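Local structure of adenosine 5'-monophosphoramidase (Candida albicans, 6IQ1) at residues L32-A40 / H108-L119; L22-S30 / Y60-L71. The protein probably hydrolyses adenosine 5'-monophosphoramidates to AMP as a homodimeric histidine triad (HIT) enzyme of the HINT family. One frame throughout, in Å; residues are numbered along the deposited sequence.

Interaction 1 of 2, residues L32-A40 / H108-L119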
loop_
_atom_site.group_PDB
_atom_site.type_symbol
_atom_site.label_atom_id
_atom_site.label_comp_id
_atom_site.label_asym_id
_atom_site.label_seq_id
_atom_site.Cartn_x
_atom_site.Cartn_y
_atom_site.Cartn_z
ATOM N N LEU D 32 12.751 -6.691 -9.063
ATOM C CA LEU D 32 12.017 -7.939 -8.876
ATOM C C LEU D 32 12.245 -8.528 -7.489
ATOM O O LEU D 32 13.358 -8.499 -6.949
ATOM C CB LEU D 32 12.451 -8.963 -9.917
ATOM C CG LEU D 32 11.897 -8.832 -11.333
ATOM C CD1 LEU D 32 12.552 -9.869 -12.259
ATOM C CD2 LEU D 32 10.374 -8.968 -11.351
ATOM N N ASP D 33 11.181 -9.084 -6.913
ATOM C CA ASP D 33 11.326 -9.850 -5.686
ATOM C C ASP D 33 11.900 -11.211 -6.061
ATOM O O ASP D 33 11.297 -11.939 -6.856
ATOM C CB ASP D 33 9.983 -9.986 -4.964
ATOM C CG ASP D 33 10.131 -10.497 -3.535
ATOM O OD1 ASP D 33 10.777 -11.548 -3.343
ATOM O OD2 ASP D 33 9.628 -9.840 -2.601
ATOM N N ILE D 34 13.077 -11.548 -5.521
ATOM C CA ILE D 34 13.704 -12.814 -5.898
ATOM C C ILE D 34 13.187 -14.006 -5.099
ATOM O O ILE D 34 13.593 -15.143 -5.378
ATOM C CB ILE D 34 15.236 -12.715 -5.792
ATOM C CG1 ILE D 34 15.675 -12.691 -4.326
ATOM C CG2 ILE D 34 15.716 -11.501 -6.546
ATOM C CD1 ILE D 34 17.182 -12.794 -4.150
ATOM N N GLN D 35 12.291 -13.794 -4.136
ATOM C CA GLN D 35 11.480 -14.867 -3.557
ATOM C C GLN D 35 10.004 -14.565 -3.800
ATOM O O GLN D 35 9.229 -14.415 -2.851
ATOM C CB GLN D 35 11.756 -15.033 -2.064
ATOM C CG GLN D 35 13.234 -14.980 -1.698
ATOM C CD GLN D 35 13.502 -15.024 -0.203
ATOM O OE1 GLN D 35 13.518 -13.994 0.463
ATOM N NE2 GLN D 35 13.744 -16.219 0.324
ATOM N N PRO D 36 9.579 -14.489 -5.060
ATOM C CA PRO D 36 8.257 -13.930 -5.359
ATOM C C PRO D 36 7.121 -14.831 -4.889
ATOM O O PRO D 36 7.254 -16.056 -4.812
ATOM C CB PRO D 36 8.270 -13.810 -6.887
ATOM C CG PRO D 36 9.185 -14.911 -7.337
ATOM C CD PRO D 36 10.255 -14.990 -6.272
ATOM N N ILE D 37 5.996 -14.192 -4.541
ATOM C CA ILE D 37 4.761 -14.909 -4.254
ATOM C C ILE D 37 3.794 -14.864 -5.431
ATOM O O ILE D 37 2.723 -15.481 -5.374
ATOM C CB ILE D 37 4.084 -14.384 -2.967
ATOM C CG1 ILE D 37 3.332 -13.070 -3.223
ATOM C CG2 ILE D 37 5.102 -14.246 -1.831
ATOM C CD1 ILE D 37 2.490 -12.617 -2.053
ATOM N N ALA D 38 4.145 -14.142 -6.492
ATOM C CA ALA D 38 3.445 -14.157 -7.765
ATOM C C ALA D 38 4.486 -13.844 -8.817
ATOM O O ALA D 38 5.584 -13.394 -8.496
ATOM C CB ALA D 38 2.300 -13.138 -7.821
ATOM N N GLU D 39 4.109 -14.015 -10.083
ATOM C CA GLU D 39 5.097 -14.035 -11.156
ATOM C C GLU D 39 5.969 -12.774 -11.169
ATOM O O GLU D 39 7.199 -12.848 -10.995
ATOM C CB GLU D 39 4.413 -14.236 -12.504
ATOM C CG GLU D 39 5.434 -14.388 -13.609
ATOM C CD GLU D 39 4.822 -14.730 -14.934
ATOM O OE1 GLU D 39 3.574 -14.843 -15.010
ATOM O OE2 GLU D 39 5.598 -14.893 -15.899
ATOM N N ALA D 40 5.366 -11.615 -11.389
ATOM C CA ALA D 40 6.152 -10.381 -11.453
ATOM C C ALA D 40 5.981 -9.557 -10.186
ATOM O O ALA D 40 5.650 -8.374 -10.231
ATOM C CB ALA D 40 5.771 -9.567 -12.683
ATOM N N HIS D 108 5.130 -3.628 -1.951
ATOM C CA HIS D 108 4.966 -4.781 -2.831
ATOM C C HIS D 108 3.891 -4.480 -3.873
ATOM O O HIS D 108 2.770 -4.078 -3.525
ATOM C CB HIS D 108 4.560 -6.044 -2.057
ATOM C CG HIS D 108 5.491 -6.430 -0.950
ATOM N ND1 HIS D 108 6.483 -7.375 -1.106
ATOM C CD2 HIS D 108 5.565 -6.011 0.336
ATOM C CE1 HIS D 108 7.137 -7.511 0.035
ATOM N NE2 HIS D 108 6.602 -6.691 0.925
ATOM N N LEU D 109 4.224 -4.687 -5.141
ATOM C CA LEU D 109 3.241 -4.715 -6.223
ATOM C C LEU D 109 3.061 -6.181 -6.599
ATOM O O LEU D 109 3.962 -6.787 -7.190
ATOM C CB LEU D 109 3.692 -3.888 -7.426
ATOM C CG LEU D 109 2.807 -4.108 -8.659
ATOM C CD1 LEU D 109 1.348 -3.762 -8.359
ATOM C CD2 LEU D 109 3.284 -3.323 -9.853
ATOM N N ILE D 110 1.921 -6.763 -6.227
ATOM C CA ILE D 110 1.754 -8.209 -6.343
ATOM C C ILE D 110 0.604 -8.543 -7.277
ATOM O O ILE D 110 -0.561 -8.319 -6.921
ATOM C CB ILE D 110 1.499 -8.864 -4.983
ATOM C CG1 ILE D 110 2.439 -8.318 -3.916
ATOM C CG2 ILE D 110 1.623 -10.366 -5.118
ATOM C CD1 ILE D 110 2.007 -8.715 -2.501
ATOM N N PRO D 111 0.880 -9.080 -8.463
ATOM C CA PRO D 111 -0.207 -9.515 -9.350
ATOM C C PRO D 111 -1.048 -10.619 -8.722
ATOM O O PRO D 111 -0.541 -11.465 -7.983
ATOM C CB PRO D 111 0.541 -9.998 -10.595
ATOM C CG PRO D 111 1.798 -9.107 -10.606
ATOM C CD PRO D 111 2.180 -9.040 -9.156
ATOM N N LYS D 112 -2.355 -10.593 -8.989
ATOM C CA LYS D 112 -3.272 -11.588 -8.416
ATOM C C LYS D 112 -3.960 -12.331 -9.557
ATOM O O LYS D 112 -5.023 -11.918 -10.020
ATOM C CB LYS D 112 -4.306 -10.934 -7.474
ATOM C CG LYS D 112 -5.218 -11.927 -6.759
ATOM C CD LYS D 112 -4.485 -12.608 -5.625
ATOM C CE LYS D 112 -5.359 -13.613 -4.902
ATOM N NZ LYS D 112 -4.584 -14.391 -3.892
ATOM N N LYS D 113 -3.359 -13.438 -9.997
ATOM C CA LYS D 113 -3.854 -14.173 -11.158
ATOM C C LYS D 113 -4.806 -15.306 -10.793
ATOM O O LYS D 113 -5.611 -15.728 -11.636
ATOM C CB LYS D 113 -2.673 -14.728 -11.964
ATOM C CG LYS D 113 -1.875 -13.661 -12.711
ATOM C CD LYS D 113 -0.666 -14.262 -13.424
ATOM C CE LYS D 113 -0.699 -13.977 -14.924
ATOM N NZ LYS D 113 0.649 -14.162 -15.533
ATOM N N ASP D 114 -4.737 -15.798 -9.566
ATOM C CA ASP D 114 -5.582 -16.887 -9.095
ATOM C C ASP D 114 -5.575 -16.837 -7.574
ATOM O O ASP D 114 -5.035 -15.904 -6.975
ATOM C CB ASP D 114 -5.085 -18.234 -9.627
ATOM C CG ASP D 114 -3.631 -18.484 -9.293
ATOM O OD1 ASP D 114 -3.330 -18.750 -8.104
ATOM O OD2 ASP D 114 -2.784 -18.378 -10.216
ATOM N N GLU D 115 -6.141 -17.856 -6.945
ATOM C CA GLU D 115 -6.244 -17.886 -5.493
ATOM C C GLU D 115 -5.031 -18.487 -4.803
ATOM O O GLU D 115 -4.799 -18.184 -3.626
ATOM C CB GLU D 115 -7.487 -18.670 -5.074
ATOM C CG GLU D 115 -8.745 -18.229 -5.797
ATOM C CD GLU D 115 -9.735 -17.551 -4.870
ATOM O OE1 GLU D 115 -10.558 -16.741 -5.367
ATOM O OE2 GLU D 115 -9.680 -17.833 -3.650
ATOM N N ALA D 116 -4.267 -19.349 -5.484
ATOM C CA ALA D 116 -3.155 -20.023 -4.822
ATOM C C ALA D 116 -1.921 -19.136 -4.728
ATOM O O ALA D 116 -1.139 -19.264 -3.781
ATOM C CB ALA D 116 -2.806 -21.318 -5.556
ATOM N N THR D 117 -1.722 -18.251 -5.692
ATOM C CA THR D 117 -0.581 -17.358 -5.701
ATOM C C THR D 117 -1.018 -15.949 -5.296
ATOM O O THR D 117 -2.193 -15.686 -5.004
ATOM C CB THR D 117 0.071 -17.354 -7.082
ATOM O OG1 THR D 117 -0.878 -16.879 -8.049
ATOM C CG2 THR D 117 0.521 -18.769 -7.461
ATOM N N GLY D 118 -0.054 -15.035 -5.298
ATOM C CA GLY D 118 -0.341 -13.662 -4.960
ATOM C C GLY D 118 -0.627 -13.523 -3.477
ATOM O O GLY D 118 -0.481 -14.455 -2.682
ATOM N N LEU D 119 -1.054 -12.323 -3.114
ATOM C CA LEU D 119 -1.356 -12.043 -1.718
ATOM C C LEU D 119 -2.615 -12.789 -1.289
ATOM O O LEU D 119 -3.609 -12.830 -2.025
ATOM C CB LEU D 119 -1.520 -10.538 -1.498
ATOM C CG LEU D 119 -1.803 -10.126 -0.057
ATOM C CD1 LEU D 119 -0.684 -10.590 0.856
ATOM C CD2 LEU D 119 -1.979 -8.623 0.058
#
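Ile37 and Ala38 pack against Ile110, Pro111 and Gly118 in a largely buried contact, where the loop joining strands 28-32 and 42-46 meets the end of strand 107-112 and the turn after it. Ile37 makes the largest single contribution. Its CG1 sits between the backbone N and the carbonyl carbon (chi1 78°), which brings it across the CG2 branch of Ile110 at 3.7 Å, while CD1 reaches Gly118 C at 3.5 Å. Ala38 directs its methyl into the same corner, with CB 3.3 Å from Pro111 O and also beside Gly118 CA and Ile110 CG2.

One backbone bond ties the two loops together, from Gly118 N to Ile37 O (2.8 Å). Gly118 makes it with a positive phi of 71°, a conformation that suits glycine. The turn is braced internally: Asp114 OD1 accepts from Thr117 N at 2.9 Å in an Asx motif, and Lys112 NZ donates to the carbonyls of Thr117 and Leu119. At the exposed margin, the extended Glu39 crosses Lys113 in a salt bridge, OE1 to NZ 3.0 Å, weak as a hydrogen bond.

Toward the nucleotide site, Asp33 OD1 closes an Asx turn with Gln35 N (2.8 Å). Asp33 OD2 is near the plane of the His108 ring at its edge, but 4.3 Å from His108 ND1, which is instead hydrogen-bonded to His41 NE2. Asp33 and His108 probably contact AMP, as in relatives. Strand 107-112 runs between 42-46 and 87-94, Leu109 reaches helix 58-74, and Trp123 of the second subunit packs on Ile37 and meets the His108 ring edge-to-face.

Interaction 2 of 2, residues L22-S30 / Y60-L71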
loop_
_atom_site.group_PDB
_atom_site.type_symbol
_atom_site.label_atom_id
_atom_site.label_comp_id
_atom_site.label_asym_id
_atom_site.label_seq_id
_atom_site.Cartn_x
_atom_site.Cartn_y
_atom_site.Cartn_z
ATOM N N LEU D 22 14.290 -2.383 -12.392
ATOM C CA LEU D 22 13.174 -2.098 -13.275
ATOM C C LEU D 22 13.145 -0.594 -13.502
ATOM O O LEU D 22 13.905 -0.081 -14.328
ATOM C CB LEU D 22 11.878 -2.685 -12.690
ATOM C CG LEU D 22 11.678 -4.218 -12.723
ATOM C CD1 LEU D 22 10.410 -4.612 -12.011
ATOM C CD2 LEU D 22 11.628 -4.750 -14.151
ATOM N N ILE D 23 12.307 0.146 -12.801
ATOM C CA ILE D 23 12.235 1.592 -12.933
ATOM C C ILE D 23 13.052 2.206 -11.809
ATOM O O ILE D 23 12.943 1.788 -10.654
ATOM C CB ILE D 23 10.774 2.074 -12.905
ATOM C CG1 ILE D 23 10.068 1.718 -14.229
ATOM C CG2 ILE D 23 10.691 3.572 -12.612
ATOM C CD1 ILE D 23 8.576 2.083 -14.269
ATOM N N GLU D 24 13.886 3.177 -12.142
ATOM C CA GLU D 24 14.566 3.969 -11.129
ATOM C C GLU D 24 14.300 5.455 -11.362
ATOM O O GLU D 24 14.124 5.910 -12.496
ATOM C CB GLU D 24 16.061 3.708 -11.116
ATOM C CG GLU D 24 16.721 4.279 -9.891
ATOM C CD GLU D 24 18.228 4.145 -9.898
ATOM O OE1 GLU D 24 18.768 3.262 -10.622
ATOM O OE2 GLU D 24 18.861 4.936 -9.157
ATOM N N THR D 25 14.279 6.201 -10.263
ATOM C CA THR D 25 13.912 7.608 -10.229
ATOM C C THR D 25 14.945 8.311 -9.352
ATOM O O THR D 25 15.730 7.659 -8.659
ATOM C CB THR D 25 12.453 7.751 -9.713
ATOM O OG1 THR D 25 11.520 7.481 -10.770
ATOM C CG2 THR D 25 12.159 9.087 -9.137
ATOM N N ALA D 26 14.989 9.643 -9.423
ATOM C CA ALA D 26 15.802 10.394 -8.474
ATOM C C ALA D 26 15.533 9.951 -7.040
ATOM O O ALA D 26 16.452 9.898 -6.214
ATOM C CB ALA D 26 15.538 11.896 -8.623
ATOM N N LYS D 27 14.283 9.615 -6.726
ATOM C CA LYS D 27 13.902 9.294 -5.361
ATOM C C LYS D 27 13.521 7.833 -5.117
ATOM O O LYS D 27 13.511 7.410 -3.957
ATOM C CB LYS D 27 12.741 10.203 -4.917
ATOM C CG LYS D 27 13.213 11.595 -4.496
ATOM C CD LYS D 27 12.049 12.589 -4.429
ATOM C CE LYS D 27 12.539 14.042 -4.422
ATOM N NZ LYS D 27 13.566 14.294 -3.364
ATOM N N THR D 28 13.239 7.046 -6.154
ATOM C CA THR D 28 12.676 5.721 -5.952
ATOM C C THR D 28 13.472 4.662 -6.708
ATOM O O THR D 28 14.025 4.933 -7.777
ATOM C CB THR D 28 11.199 5.710 -6.396
ATOM O OG1 THR D 28 10.463 6.650 -5.605
ATOM C CG2 THR D 28 10.580 4.341 -6.220
ATOM N N TYR D 29 13.510 3.443 -6.151
ATOM C CA TYR D 29 14.205 2.309 -6.761
ATOM C C TYR D 29 13.326 1.060 -6.734
ATOM O O TYR D 29 12.794 0.684 -5.678
ATOM C CB TYR D 29 15.533 2.032 -6.041
ATOM C CG TYR D 29 16.402 1.017 -6.745
ATOM C CD1 TYR D 29 16.192 -0.350 -6.573
ATOM C CD2 TYR D 29 17.428 1.418 -7.579
ATOM C CE1 TYR D 29 16.967 -1.280 -7.217
ATOM C CE2 TYR D 29 18.229 0.486 -8.224
ATOM C CZ TYR D 29 17.991 -0.858 -8.042
ATOM O OH TYR D 29 18.771 -1.789 -8.691
ATOM N N SER D 30 13.200 0.389 -7.876
ATOM C CA SER D 30 12.352 -0.794 -7.928
ATOM C C SER D 30 13.034 -1.942 -8.670
ATOM O O SER D 30 13.855 -1.736 -9.566
ATOM C CB SER D 30 10.981 -0.461 -8.557
ATOM O OG SER D 30 11.121 0.011 -9.875
ATOM N N TYR D 60 9.776 11.750 -0.628
ATOM C CA TYR D 60 9.939 10.388 -1.115
ATOM C C TYR D 60 8.604 9.640 -1.195
ATOM O O TYR D 60 8.406 8.824 -2.107
ATOM C CB TYR D 60 10.923 9.637 -0.228
ATOM C CG TYR D 60 12.342 10.077 -0.452
ATOM C CD1 TYR D 60 12.845 11.217 0.177
ATOM C CD2 TYR D 60 13.181 9.357 -1.291
ATOM C CE1 TYR D 60 14.124 11.630 -0.026
ATOM C CE2 TYR D 60 14.475 9.753 -1.500
ATOM C CZ TYR D 60 14.943 10.894 -0.870
ATOM O OH TYR D 60 16.237 11.292 -1.101
ATOM N N LEU D 61 7.686 9.897 -0.256
ATOM C CA LEU D 61 6.387 9.241 -0.299
ATOM C C LEU D 61 5.612 9.647 -1.540
ATOM O O LEU D 61 4.909 8.824 -2.130
ATOM C CB LEU D 61 5.585 9.573 0.953
ATOM C CG LEU D 61 6.097 8.986 2.266
ATOM C CD1 LEU D 61 5.146 9.312 3.397
ATOM C CD2 LEU D 61 6.328 7.496 2.158
ATOM N N SER D 62 5.741 10.911 -1.961
ATOM C CA SER D 62 4.952 11.403 -3.086
ATOM C C SER D 62 5.327 10.713 -4.387
ATOM O O SER D 62 4.499 10.616 -5.299
ATOM C CB SER D 62 5.129 12.911 -3.236
ATOM O OG SER D 62 4.384 13.592 -2.246
ATOM N N ASP D 63 6.560 10.224 -4.492
ATOM C CA ASP D 63 7.048 9.655 -5.734
ATOM C C ASP D 63 6.751 8.160 -5.874
ATOM O O ASP D 63 6.791 7.632 -6.993
ATOM C CB ASP D 63 8.553 9.927 -5.842
ATOM C CG ASP D 63 9.146 9.411 -7.115
ATOM O OD1 ASP D 63 8.717 9.844 -8.200
ATOM O OD2 ASP D 63 10.044 8.553 -7.036
ATOM N N ILE D 64 6.400 7.484 -4.780
ATOM C CA ILE D 64 6.281 6.031 -4.797
ATOM C C ILE D 64 5.092 5.574 -5.647
ATOM O O ILE D 64 5.250 4.798 -6.596
ATOM C CB ILE D 64 6.197 5.503 -3.360
ATOM C CG1 ILE D 64 7.598 5.447 -2.781
ATOM C CG2 ILE D 64 5.513 4.116 -3.295
ATOM C CD1 ILE D 64 7.586 5.414 -1.302
ATOM N N LEU D 65 3.883 6.015 -5.314
ATOM C CA LEU D 65 2.719 5.521 -6.047
ATOM C C LEU D 65 2.728 5.861 -7.547
ATOM O O LEU D 65 2.258 5.021 -8.336
ATOM C CB LEU D 65 1.435 6.024 -5.368
ATOM C CG LEU D 65 1.264 5.457 -3.955
ATOM C CD1 LEU D 65 -0.002 5.985 -3.306
ATOM C CD2 LEU D 65 1.305 3.916 -3.966
ATOM N N PRO D 66 3.220 7.019 -8.008
ATOM C CA PRO D 66 3.379 7.173 -9.461
ATOM C C PRO D 66 4.341 6.160 -10.067
ATOM O O PRO D 66 4.114 5.695 -11.194
ATOM C CB PRO D 66 3.879 8.613 -9.601
ATOM C CG PRO D 66 3.244 9.302 -8.463
ATOM C CD PRO D 66 3.346 8.321 -7.325
ATOM N N VAL D 67 5.382 5.759 -9.343
ATOM C CA VAL D 67 6.226 4.686 -9.860
ATOM C C VAL D 67 5.453 3.368 -9.909
ATOM O O VAL D 67 5.526 2.631 -10.905
ATOM C CB VAL D 67 7.509 4.567 -9.027
ATOM C CG1 VAL D 67 8.269 3.298 -9.412
ATOM C CG2 VAL D 67 8.356 5.827 -9.199
ATOM N N VAL D 68 4.706 3.042 -8.837
ATOM C CA VAL D 68 3.914 1.810 -8.838
ATOM C C VAL D 68 2.931 1.829 -10.002
ATOM O O VAL D 68 2.756 0.830 -10.707
ATOM C CB VAL D 68 3.190 1.611 -7.487
ATOM C CG1 VAL D 68 2.367 0.327 -7.494
ATOM C CG2 VAL D 68 4.177 1.589 -6.334
ATOM N N LYS D 69 2.310 2.982 -10.251
ATOM C CA LYS D 69 1.393 3.097 -11.377
ATOM C C LYS D 69 2.105 2.820 -12.692
ATOM O O LYS D 69 1.603 2.070 -13.537
ATOM C CB LYS D 69 0.762 4.484 -11.405
ATOM C CG LYS D 69 -0.047 4.725 -12.641
ATOM C CD LYS D 69 -0.808 6.012 -12.507
ATOM C CE LYS D 69 -1.400 6.434 -13.815
ATOM N NZ LYS D 69 -1.631 7.877 -13.696
ATOM N N LYS D 70 3.283 3.417 -12.881
ATOM C CA LYS D 70 4.047 3.149 -14.093
ATOM C C LYS D 70 4.407 1.661 -14.205
ATOM O O LYS D 70 4.382 1.091 -15.307
ATOM C CB LYS D 70 5.295 4.040 -14.130
ATOM C CG LYS D 70 5.859 4.222 -15.536
ATOM C CD LYS D 70 7.101 5.060 -15.517
ATOM C CE LYS D 70 7.834 5.038 -16.861
ATOM N NZ LYS D 70 9.065 5.867 -16.800
ATOM N N LEU D 71 4.703 1.003 -13.072
ATOM C CA LEU D 71 5.021 -0.424 -13.116
ATOM C C LEU D 71 3.822 -1.271 -13.542
ATOM O O LEU D 71 4.005 -2.303 -14.202
ATOM C CB LEU D 71 5.555 -0.902 -11.761
ATOM C CG LEU D 71 6.974 -0.464 -11.410
ATOM C CD1 LEU D 71 7.186 -0.558 -9.906
ATOM C CD2 LEU D 71 8.011 -1.282 -12.186
HETATM O O HOH W 1 10.476 7.190 -3.089
#
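Lys27, in the turn between strands 21-24 and 28-32, lies over one face of Tyr60 near the start of helix 58-74. Its CB comes within 3.7 Å of Tyr60 CD2 and also faces Asp63 OD2. The next carbon, CG, is above the ring and offset toward its rim, a CH-pi contact 4.0 Å from the centroid and 22° off the ring normal. A bend at the last torsion then keeps NZ over the ring rather than beyond it, in a cation-pi contact 4.7 Å from the centroid and 25° off the normal. The same NZ also forms a salt bridge with Asp59 OD2, so ring and carboxylate both hold the ammonium group.

Next to this pair a water is hydrogen-bonded to Thr28 OG1 (2.6 Å) and to the carbonyl oxygens of Lys27 and Tyr60, joining turn and helix. Thr28 OG1 also points at Asp63 OD2, but the modelled separation is too short for its geometry to be trusted.

Further along, the interface turns apolar. Val67 sets its two methyls against the side chains of the hairpin: CG1 is 4.0 Å from Ile23 CG2, and CG2 meets Thr25 and Thr28. Ile23 CD1 rests on the extended aliphatic chain of Lys70, 3.5 Å from its CD, and Leu71 inserts its methyls among Leu22, Ile23 and Ser30. Ser30 OG, bordering these methyls, donates to an in-plane lone pair of Ile23 O (2.7 Å).

The axis of segment 60-71, kinked at Pro66, and that of strand segment 28-30 run 35° apart in direction. The helix covering one face of the five-stranded antiparallel sheet is part of the alpha+beta HIT fold.

Overall arrangement
Interactions 1 and 2 share the five-stranded antiparallel sheet, and their centres are 19 Å apart. They meet where Leu109, on strand 107-112, turns to the helix side and its CD2 packs 3.8 Å from Leu71 CB. On the same strand, His108 of interaction 1 lies about 3 Å, side chain to side chain, from His106, the probable nucleotidylated histidine. Interaction 2 approaches that centre from the helix side, with the Ile64 side chain about 4 Å from that of Phe107 and about 9 Å from that of His106. The Tyr60 side chain is about 11 Å from the zinc ion bound by Cys7, Cys10, His49 and His104. Both contacts also touch the second subunit.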